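Local coordinates for apical membrane antigen 1-like protein, soluble form (Toxoplasma gondii, PDB 3ZLE) that probably takes part in host cell invasion as the ectodomain of a parasite surface antigen of the apicomplexan AMA1 family, at residues F53-Q58 / L199-A204; D72-N77 / K280-F285; V162-L167 / A185-V190; G169-S174 / Y274-Q279. All blocks are in the same frame, centred on the assembly; numbering follows the deposited sequence.

Contact 1 of 4, residues F53-Q58 / L199-A204; sequences FGKAIQ and LVYGSA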
# COMPACT_ATOMS: atom_id res chain seq x y z
N PHE A 53 -2.30 -3.64 -0.57
CA PHE A 53 -2.41 -5.07 -0.83
C PHE A 53 -1.11 -5.79 -0.53
O PHE A 53 -0.02 -5.38 -1.01
CB PHE A 53 -2.79 -5.29 -2.29
CG PHE A 53 -4.23 -5.01 -2.57
CD1 PHE A 53 -4.65 -3.70 -2.78
CD2 PHE A 53 -5.20 -6.01 -2.46
CE1 PHE A 53 -5.98 -3.43 -3.07
CE2 PHE A 53 -6.56 -5.72 -2.66
CZ PHE A 53 -6.94 -4.42 -2.92
N GLY A 54 -1.19 -6.84 0.27
CA GLY A 54 -0.02 -7.63 0.60
C GLY A 54 0.83 -7.07 1.73
O GLY A 54 1.82 -7.70 2.11
N LYS A 55 0.40 -5.96 2.35
CA LYS A 55 1.11 -5.44 3.50
C LYS A 55 0.97 -6.28 4.73
O LYS A 55 -0.15 -6.50 5.22
CB LYS A 55 0.76 -4.00 3.80
CG LYS A 55 1.16 -3.50 5.19
CD LYS A 55 1.41 -1.97 5.19
CE LYS A 55 1.42 -1.45 6.62
NZ LYS A 55 1.70 0.02 6.76
N ALA A 56 2.11 -6.71 5.29
CA ALA A 56 2.13 -7.43 6.55
C ALA A 56 3.13 -6.73 7.48
O ALA A 56 4.04 -6.03 7.03
CB ALA A 56 2.53 -8.90 6.31
N ILE A 57 2.95 -6.88 8.77
CA ILE A 57 3.95 -6.45 9.73
C ILE A 57 4.79 -7.67 10.09
O ILE A 57 4.33 -8.52 10.80
CB ILE A 57 3.33 -5.96 11.02
CG1 ILE A 57 2.33 -4.81 10.78
CG2 ILE A 57 4.40 -5.68 12.07
CD1 ILE A 57 2.89 -3.64 10.01
N GLN A 58 6.02 -7.71 9.62
CA GLN A 58 7.00 -8.71 10.02
C GLN A 58 7.45 -8.52 11.49
O GLN A 58 7.98 -7.47 11.86
CB GLN A 58 8.20 -8.58 9.10
CG GLN A 58 9.42 -9.37 9.51
CD GLN A 58 9.36 -10.80 8.98
OE1 GLN A 58 9.12 -11.75 9.74
NE2 GLN A 58 9.33 -10.92 7.65
N LEU A 199 -3.37 -10.72 2.33
CA LEU A 199 -3.68 -9.69 3.28
C LEU A 199 -3.92 -8.38 2.59
O LEU A 199 -3.31 -8.08 1.55
CB LEU A 199 -2.55 -9.55 4.29
CG LEU A 199 -2.38 -10.79 5.19
CD1 LEU A 199 -1.43 -10.50 6.33
CD2 LEU A 199 -3.72 -11.25 5.68
N VAL A 200 -4.73 -7.55 3.22
CA VAL A 200 -4.90 -6.17 2.78
C VAL A 200 -4.91 -5.35 4.03
O VAL A 200 -5.68 -5.66 4.92
CB VAL A 200 -6.25 -5.96 2.07
CG1 VAL A 200 -6.32 -4.53 1.53
CG2 VAL A 200 -6.40 -6.96 0.93
N TYR A 201 -3.97 -4.41 4.13
CA TYR A 201 -3.86 -3.58 5.32
C TYR A 201 -4.41 -2.24 4.96
O TYR A 201 -4.25 -1.78 3.83
CB TYR A 201 -2.38 -3.43 5.74
CG TYR A 201 -2.15 -2.62 7.03
CD1 TYR A 201 -2.16 -1.23 7.03
CD2 TYR A 201 -1.74 -3.26 8.20
CE1 TYR A 201 -1.95 -0.51 8.19
CE2 TYR A 201 -1.44 -2.54 9.34
CZ TYR A 201 -1.54 -1.18 9.33
OH TYR A 201 -1.31 -0.50 10.49
N GLY A 202 -5.16 -1.65 5.88
CA GLY A 202 -5.75 -0.34 5.59
C GLY A 202 -6.04 0.46 6.85
O GLY A 202 -6.21 -0.11 7.93
N SER A 203 -6.25 1.76 6.67
CA SER A 203 -6.76 2.63 7.74
C SER A 203 -8.27 2.53 7.75
O SER A 203 -8.88 2.15 6.76
CB SER A 203 -6.38 4.09 7.46
OG SER A 203 -7.47 4.74 6.85
N ALA A 204 -8.89 3.02 8.82
CA ALA A 204 -10.32 2.86 8.93
C ALA A 204 -10.98 3.85 7.98
O ALA A 204 -12.15 3.75 7.68
CB ALA A 204 -10.78 3.10 10.36
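A chi1 of 164° sets Lys55 CG anti to its own backbone N, and there Lys55 CG meets Tyr201 CB at 3.6 Å; the CG of Tyr201 is likewise anti to its N. Beyond CG the lysine chain is extended and runs over one face of the phenol ring, with Lys55 CE 3.6 Å from the centroid of the Tyr201 ring in a CH-pi contact almost on the ring normal. The ammonium lies further along: Lys55 NZ is 4.3 Å from the centroid of the Tyr201 ring and still over the face, a cation-pi pair.

At the other end, Phe53 and Val200 lie side by side as a non-hydrogen-bonded antiparallel pair. Val200 CG2 touches Phe53 CD2 at 3.7 Å, while Val200 CG1 sits above the centre of the phenyl ring. Gly54 N gives a bond of 2.8 Å to Leu199 O, with 158° at the hydrogen. Here the chain leaves the edge strand 52-53 of the five-stranded sheet. Strand 55-58 then heads away from strand 199-202 at 86° and pairs instead with strand 187-191.

Lys55 NZ also donates to Gln165 OE1 and Phe33 O and, weakly, to Ile32 O. A buried ammonium held by an aromatic face and these oxygens probably keeps its positive charge.

Contact 2 of 4, residues D72-N77 / K280-F285; sequences DAPTSN and KNWNDF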
# COMPACT_ATOMS: atom_id res chain seq x y z
N ASP A 72 -3.91 -11.99 18.80
CA ASP A 72 -4.40 -11.17 19.85
C ASP A 72 -3.28 -10.41 20.49
O ASP A 72 -2.27 -11.00 20.87
CB ASP A 72 -5.12 -12.03 20.92
CG ASP A 72 -6.48 -12.47 20.49
OD1 ASP A 72 -6.97 -11.91 19.50
OD2 ASP A 72 -7.11 -13.30 21.19
N ALA A 73 -3.47 -9.11 20.64
CA ALA A 73 -2.56 -8.30 21.43
C ALA A 73 -2.83 -8.58 22.90
O ALA A 73 -3.93 -9.03 23.26
CB ALA A 73 -2.80 -6.84 21.13
N PRO A 74 -1.82 -8.37 23.75
CA PRO A 74 -1.98 -8.67 25.20
C PRO A 74 -2.98 -7.76 25.90
O PRO A 74 -3.10 -6.59 25.55
CB PRO A 74 -0.57 -8.46 25.78
CG PRO A 74 0.24 -7.72 24.73
CD PRO A 74 -0.58 -7.64 23.44
N THR A 75 -3.76 -8.34 26.84
CA THR A 75 -4.69 -7.56 27.69
C THR A 75 -4.06 -7.18 29.04
O THR A 75 -4.55 -6.29 29.74
CB THR A 75 -5.99 -8.34 27.99
OG1 THR A 75 -5.66 -9.69 28.35
CG2 THR A 75 -6.91 -8.35 26.76
N SER A 76 -2.99 -7.87 29.42
CA SER A 76 -2.26 -7.53 30.63
C SER A 76 -0.79 -7.84 30.39
O SER A 76 -0.46 -8.77 29.65
CB SER A 76 -2.75 -8.36 31.82
OG SER A 76 -2.31 -9.71 31.72
N ASN A 77 0.07 -7.12 31.09
CA ASN A 77 1.47 -7.49 31.13
C ASN A 77 1.71 -8.83 31.82
O ASN A 77 0.87 -9.29 32.61
CB ASN A 77 2.32 -6.41 31.80
CG ASN A 77 3.76 -6.46 31.36
OD1 ASN A 77 4.13 -7.28 30.51
ND2 ASN A 77 4.57 -5.56 31.88
N LYS A 280 9.40 1.84 25.31
CA LYS A 280 7.94 1.76 25.25
C LYS A 280 7.44 0.86 26.39
O LYS A 280 8.16 -0.02 26.85
CB LYS A 280 7.49 1.19 23.89
CG LYS A 280 8.10 1.88 22.67
CD LYS A 280 7.05 2.15 21.60
CE LYS A 280 6.54 0.86 20.96
NZ LYS A 280 5.46 1.09 19.95
N ASN A 281 6.24 1.14 26.89
CA ASN A 281 5.61 0.26 27.86
C ASN A 281 4.87 -0.86 27.14
O ASN A 281 4.65 -0.79 25.93
CB ASN A 281 4.64 1.05 28.74
CG ASN A 281 5.36 2.04 29.64
OD1 ASN A 281 6.07 1.65 30.57
ND2 ASN A 281 5.30 3.32 29.29
N TRP A 282 4.48 -1.88 27.88
CA TRP A 282 3.95 -3.08 27.24
C TRP A 282 2.71 -2.75 26.46
O TRP A 282 2.22 -3.56 25.68
CB TRP A 282 3.60 -4.15 28.27
CG TRP A 282 2.45 -3.77 29.15
CD1 TRP A 282 2.52 -3.01 30.28
CD2 TRP A 282 1.07 -4.16 29.01
NE1 TRP A 282 1.27 -2.87 30.84
CE2 TRP A 282 0.36 -3.58 30.09
CE3 TRP A 282 0.36 -4.86 28.03
CZ2 TRP A 282 -1.01 -3.76 30.27
CZ3 TRP A 282 -1.01 -5.03 28.20
CH2 TRP A 282 -1.68 -4.48 29.32
N ASN A 283 2.14 -1.58 26.72
CA ASN A 283 0.82 -1.30 26.21
C ASN A 283 0.74 0.01 25.48
O ASN A 283 -0.34 0.55 25.30
CB ASN A 283 -0.23 -1.39 27.31
CG ASN A 283 -0.01 -0.38 28.43
OD1 ASN A 283 1.00 0.32 28.47
ND2 ASN A 283 -0.95 -0.33 29.36
N ASP A 284 1.87 0.46 24.96
CA ASP A 284 1.90 1.58 24.06
C ASP A 284 1.51 1.17 22.64
O ASP A 284 2.34 1.16 21.74
CB ASP A 284 3.30 2.22 24.10
CG ASP A 284 3.58 2.93 25.43
OD1 ASP A 284 2.61 3.20 26.17
OD2 ASP A 284 4.75 3.26 25.69
N PHE A 285 0.22 0.90 22.44
CA PHE A 285 -0.28 0.40 21.19
C PHE A 285 -0.31 1.45 20.10
O PHE A 285 -0.41 1.12 18.95
CB PHE A 285 -1.67 -0.22 21.37
CG PHE A 285 -1.69 -1.47 22.22
CD1 PHE A 285 -0.50 -2.03 22.69
CD2 PHE A 285 -2.88 -2.05 22.60
CE1 PHE A 285 -0.52 -3.13 23.52
CE2 PHE A 285 -2.91 -3.19 23.38
CZ PHE A 285 -1.72 -3.74 23.85
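Trp282 presents one face of its indole to the backbone of Ser76 and Asn77, and there the packing is tight. Asn77 N lies 3.4 Å above the plane of the Trp282 ring, toward the rim, and Ser76 CA comes to 3.4 Å from Trp282 CH2. Asn77 CB sits squarely over the five-membered ring, 3.6 Å from the centroid of that part of Trp282 and 3° off its normal, a CH-pi contact. The opposite indole face is covered from within its own segment by Asn283 CB, over the centre. A chi1 of 67° puts Trp282 CG between backbone N and carbonyl carbon, and from there the indole lies between Asn77 and Asn283 CB.

Pro74 O lies at the edges of two rings, near both planes: the carbonyl is directed toward Phe285 CZ, 3.6 Å from Pro74 O, and Trp282 CZ3 flanks the oxygen at 3.7 Å. Behind it the packing eases, with Ala73 CB 4.3 Å from Phe285 CZ.

Trp282 is the second residue of a type I beta turn from Asn281 to Asp284, and Asn281 N closes back onto Asp284 OD2 with an angle of 165° at the hydrogen. The turn belongs to the long loop between helix 253-262 and strand 303-308, probably the domain II loop that reaches across domain I in AMA1 proteins; Asn281 O takes a bond from Trp184 NE1.

On the solvent side, the CB atoms of Thr75 and Ser76 point away from segment 280-285. Ser76 OG makes a weak bond to Asn77 O, and the Ser76 side chain lies about 7 Å from a bound N-acetylglucosamine.

Contact 3 of 4, residues V162-L167 / A185-V190; sequences VSAQLL and ACFEPV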
# COMPACT_ATOMS: atom_id res chain seq x y z
N VAL A 162 -3.31 -2.46 17.77
CA VAL A 162 -1.97 -1.91 17.66
C VAL A 162 -1.78 -1.25 16.32
O VAL A 162 -1.88 -1.89 15.30
CB VAL A 162 -0.88 -2.98 17.88
CG1 VAL A 162 0.51 -2.37 17.86
CG2 VAL A 162 -1.11 -3.69 19.21
N SER A 163 -1.48 0.05 16.33
CA SER A 163 -1.46 0.85 15.10
C SER A 163 -0.05 1.20 14.70
O SER A 163 0.16 1.76 13.62
CB SER A 163 -2.27 2.13 15.25
OG SER A 163 -1.90 2.84 16.41
N ALA A 164 0.88 1.00 15.64
CA ALA A 164 2.32 0.99 15.36
C ALA A 164 2.67 0.05 14.24
O ALA A 164 2.12 -1.06 14.15
CB ALA A 164 3.11 0.61 16.63
N GLN A 165 3.51 0.51 13.33
CA GLN A 165 3.88 -0.32 12.23
C GLN A 165 5.38 -0.57 12.19
O GLN A 165 5.82 -1.55 11.60
CB GLN A 165 3.43 0.31 10.91
CG GLN A 165 1.93 0.32 10.78
CD GLN A 165 1.43 1.53 10.06
OE1 GLN A 165 1.53 1.63 8.84
NE2 GLN A 165 0.82 2.44 10.81
N LEU A 166 6.16 0.35 12.75
CA LEU A 166 7.62 0.21 12.67
C LEU A 166 8.30 0.47 14.00
O LEU A 166 8.20 1.57 14.55
CB LEU A 166 8.22 1.05 11.53
CG LEU A 166 9.75 1.25 11.55
CD1 LEU A 166 10.42 -0.07 11.19
CD2 LEU A 166 10.19 2.34 10.57
N LEU A 167 9.00 -0.54 14.49
CA LEU A 167 9.78 -0.42 15.73
C LEU A 167 11.15 -1.03 15.50
O LEU A 167 11.27 -2.22 15.12
CB LEU A 167 9.06 -1.15 16.91
CG LEU A 167 9.72 -1.16 18.31
CD1 LEU A 167 9.89 0.27 18.83
CD2 LEU A 167 8.91 -1.98 19.31
N ALA A 185 9.39 -6.91 20.97
CA ALA A 185 10.22 -7.32 19.87
C ALA A 185 10.10 -6.31 18.74
O ALA A 185 9.11 -5.57 18.66
CB ALA A 185 9.83 -8.72 19.39
N CYS A 186 11.08 -6.31 17.83
CA CYS A 186 11.09 -5.33 16.75
C CYS A 186 10.13 -5.79 15.68
O CYS A 186 9.77 -6.96 15.62
CB CYS A 186 12.49 -5.20 16.13
SG CYS A 186 13.82 -4.63 17.23
N PHE A 187 9.80 -4.88 14.78
CA PHE A 187 8.89 -5.19 13.72
C PHE A 187 8.90 -4.11 12.66
O PHE A 187 9.16 -2.92 12.93
CB PHE A 187 7.47 -5.46 14.27
CG PHE A 187 6.86 -4.28 15.03
CD1 PHE A 187 6.24 -3.24 14.34
CD2 PHE A 187 6.82 -4.29 16.44
CE1 PHE A 187 5.64 -2.18 15.04
CE2 PHE A 187 6.21 -3.24 17.14
CZ PHE A 187 5.59 -2.19 16.44
N GLU A 188 8.60 -4.52 11.43
CA GLU A 188 8.55 -3.61 10.31
C GLU A 188 7.59 -4.09 9.21
O GLU A 188 7.27 -5.27 9.13
CB GLU A 188 9.98 -3.31 9.76
CG GLU A 188 10.71 -4.50 9.10
CD GLU A 188 11.25 -5.56 10.08
OE1 GLU A 188 11.55 -5.22 11.26
OE2 GLU A 188 11.49 -6.72 9.66
N PRO A 189 7.05 -3.16 8.43
CA PRO A 189 6.11 -3.58 7.42
C PRO A 189 6.83 -4.28 6.28
O PRO A 189 7.98 -3.97 6.03
CB PRO A 189 5.50 -2.25 6.92
CG PRO A 189 5.83 -1.23 7.97
CD PRO A 189 7.14 -1.69 8.57
N VAL A 190 6.16 -5.23 5.62
CA VAL A 190 6.73 -5.91 4.46
C VAL A 190 5.59 -6.34 3.52
O VAL A 190 4.48 -6.62 4.00
CB VAL A 190 7.57 -7.12 4.91
CG1 VAL A 190 6.67 -8.33 5.25
CG2 VAL A 190 8.63 -7.45 3.86
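The Phe187 ring has Leu167 CB on one face, 3.5 Å above its plane and toward the rim. Round its edge, near the plane, come Gln165 O, 3.2 Å from Phe187 CD1, and Ala164 CB, 3.7 Å from Phe187 CZ. Phe88 adds an edge-to-face ring partner. A chi1 of 60° puts Phe187 CG between its backbone N and carbonyl carbon, on the side of residues 164-167, and the ring packs there against their bend.

Gln165 O also meets Pro189 CD at 3.3 Å. The Gln165 amide is fixed at both ends: NE2 donates to Ser163 O at 3.0 Å, close to its own amide plane, and OE1 accepts from Lys55 NZ and Asp35 N. Further out, Leu166 CD1 packs across Glu188 CB at 3.6 Å.

Two nearly straight backbone bonds tie Leu167 to Phe187, one from Leu167 N to Phe187 O at 2.9 Å, the other from Phe187 N to Leu167 O at 3.1 Å. This is one hydrogen-bonded antiparallel pair, a single beta bridge that joins an irregular loop to strand 187-191, beside the Cys173-Cys186 disulfide, in the PAN-like ectodomain region of AMA1.

Contact 4 of 4, residues G169-S174 / Y274-Q279; sequences GEKYCS and YPEAAQ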
# COMPACT_ATOMS: atom_id res chain seq x y z
N GLY A 169 15.71 -0.74 16.49
CA GLY A 169 16.83 -0.20 17.29
C GLY A 169 16.97 -0.84 18.66
O GLY A 169 15.99 -0.98 19.40
N GLU A 170 18.20 -1.22 19.03
CA GLU A 170 18.42 -2.10 20.19
C GLU A 170 18.12 -1.39 21.52
O GLU A 170 17.91 -2.04 22.55
CB GLU A 170 19.84 -2.68 20.20
CG GLU A 170 20.92 -1.65 19.89
CD GLU A 170 22.33 -2.24 19.89
OE1 GLU A 170 22.48 -3.46 19.69
OE2 GLU A 170 23.30 -1.46 20.08
N LYS A 171 18.05 -0.06 21.47
CA LYS A 171 17.57 0.72 22.61
C LYS A 171 16.11 0.39 22.93
O LYS A 171 15.70 0.42 24.08
CB LYS A 171 17.71 2.22 22.33
CG LYS A 171 19.07 2.81 22.67
CD LYS A 171 18.93 4.27 23.09
CE LYS A 171 20.24 4.83 23.60
NZ LYS A 171 21.26 4.96 22.52
N TYR A 172 15.34 0.05 21.89
CA TYR A 172 13.88 -0.01 22.02
C TYR A 172 13.23 -1.38 21.85
O TYR A 172 12.05 -1.52 22.14
CB TYR A 172 13.23 1.00 21.09
CG TYR A 172 13.86 2.35 21.14
CD1 TYR A 172 13.74 3.15 22.27
CD2 TYR A 172 14.66 2.80 20.10
CE1 TYR A 172 14.37 4.39 22.34
CE2 TYR A 172 15.28 4.04 20.15
CZ TYR A 172 15.13 4.83 21.27
OH TYR A 172 15.75 6.06 21.32
N CYS A 173 13.93 -2.35 21.24
CA CYS A 173 13.29 -3.66 20.93
C CYS A 173 14.31 -4.73 20.59
O CYS A 173 15.37 -4.44 20.03
CB CYS A 173 12.32 -3.55 19.75
SG CYS A 173 13.13 -2.94 18.25
N SER A 174 13.89 -5.98 20.77
CA SER A 174 14.75 -7.14 20.54
C SER A 174 14.46 -7.72 19.16
O SER A 174 13.30 -7.75 18.72
CB SER A 174 14.45 -8.20 21.58
OG SER A 174 13.07 -8.48 21.57
N TYR A 274 15.61 10.22 15.85
CA TYR A 274 15.51 9.29 16.97
C TYR A 274 15.66 10.00 18.31
O TYR A 274 16.78 10.19 18.79
CB TYR A 274 16.51 8.15 16.80
CG TYR A 274 16.43 7.51 15.43
CD1 TYR A 274 15.25 6.90 15.00
CD2 TYR A 274 17.49 7.59 14.53
CE1 TYR A 274 15.15 6.36 13.73
CE2 TYR A 274 17.40 7.04 13.27
CZ TYR A 274 16.22 6.43 12.87
OH TYR A 274 16.12 5.87 11.61
N PRO A 275 14.53 10.43 18.89
CA PRO A 275 14.57 11.12 20.17
C PRO A 275 14.99 10.18 21.30
O PRO A 275 14.30 9.19 21.57
CB PRO A 275 13.12 11.59 20.38
CG PRO A 275 12.28 10.86 19.36
CD PRO A 275 13.17 9.93 18.59
N GLU A 276 16.15 10.44 21.90
CA GLU A 276 16.55 9.76 23.13
C GLU A 276 15.32 9.59 24.02
O GLU A 276 14.71 10.58 24.45
CB GLU A 276 17.65 10.55 23.85
CG GLU A 276 19.02 10.47 23.20
CD GLU A 276 19.88 9.35 23.77
OE1 GLU A 276 20.25 9.42 24.96
OE2 GLU A 276 20.20 8.40 23.01
N ALA A 277 14.92 8.35 24.23
CA ALA A 277 13.64 8.06 24.87
C ALA A 277 13.72 6.76 25.67
O ALA A 277 14.50 5.87 25.34
CB ALA A 277 12.53 7.97 23.81
N ALA A 278 12.91 6.66 26.72
CA ALA A 278 12.82 5.42 27.47
C ALA A 278 12.10 4.35 26.65
O ALA A 278 11.49 4.63 25.60
CB ALA A 278 12.12 5.65 28.81
N GLN A 279 12.22 3.10 27.10
CA GLN A 279 11.53 1.98 26.48
C GLN A 279 10.02 2.21 26.43
O GLN A 279 9.42 2.71 27.39
CB GLN A 279 11.83 0.71 27.27
CG GLN A 279 11.61 -0.58 26.51
CD GLN A 279 11.45 -1.78 27.43
OE1 GLN A 279 10.54 -2.58 27.27
NE2 GLN A 279 12.33 -1.87 28.44
O HOH W 1 10.90 -2.84 24.07
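Tyr172 turns the edge of its ring to the backbone of Ala277: Ala277 O lies in the ring plane, 3.3 Å from Tyr172 CE1. The same Tyr172 CE1 also has Ala277 CB at 4.3 Å, and beyond it on the ring Tyr172 OH lies 3.5 Å from Pro275 O. Tyr172 CG is anti to the carbonyl carbon and beside the backbone N (chi1 -47°), on the side of the preceding residue, and one face of the phenol is covered by Lys171 CB, over the ring centre.

Lys171 and Glu276 cross obliquely at the surface. Glu276 turns back at chi2, and its OE2 reaches Lys171 NZ at 3.6 Å, a long salt bridge, with Lys171 CE just as near.

The tyrosine rides on a tight backbone bend, in which Gly169 O accepts from both Tyr172 N and Cys173 N, and Cys173 is tied to Cys186 by a disulfide. Residues 274-279 belong to the long excursion between helix 253-262 and strand 303-308, consistent with the domain II loop of AMA1 relatives, which packs on domain I.

At the Gln279 end a water links the backbone of Tyr172 to the side chain of Gln279. It donates to Tyr172 O at 2.6 Å and to Gln279 OE1 at 3.2 Å; that amide oxygen also pairs with Thr183 OG1. At the other end Tyr274 and Pro275 are poorly ordered, though in the model Tyr274 OH bonds Lys168 NZ.

From the core outward, the centre of contact 1 lies about 7 Å from the centre of the chain, that of contact 3 about 15 Å, and those of contacts 2 and 4 about 26 and 27 Å. Contacts 1 and 3, with centres 12 Å apart, share the two-stranded sheet of 55-59 and 187-191. Contact 3 touches contact 2 where Phe285 O meets Ser163 N, and contact 4 through the Cys173-Cys186 disulfide. Along the chain the order is 53-58, 72-77, 162-167, 169-174, 185-190, 199-204, 274-279, 280-285. The last two adjoin as one loop, 274-279 serving contact 4 and 280-285 contact 2, so a late part of the chain is laid over the outer loops of an earlier one.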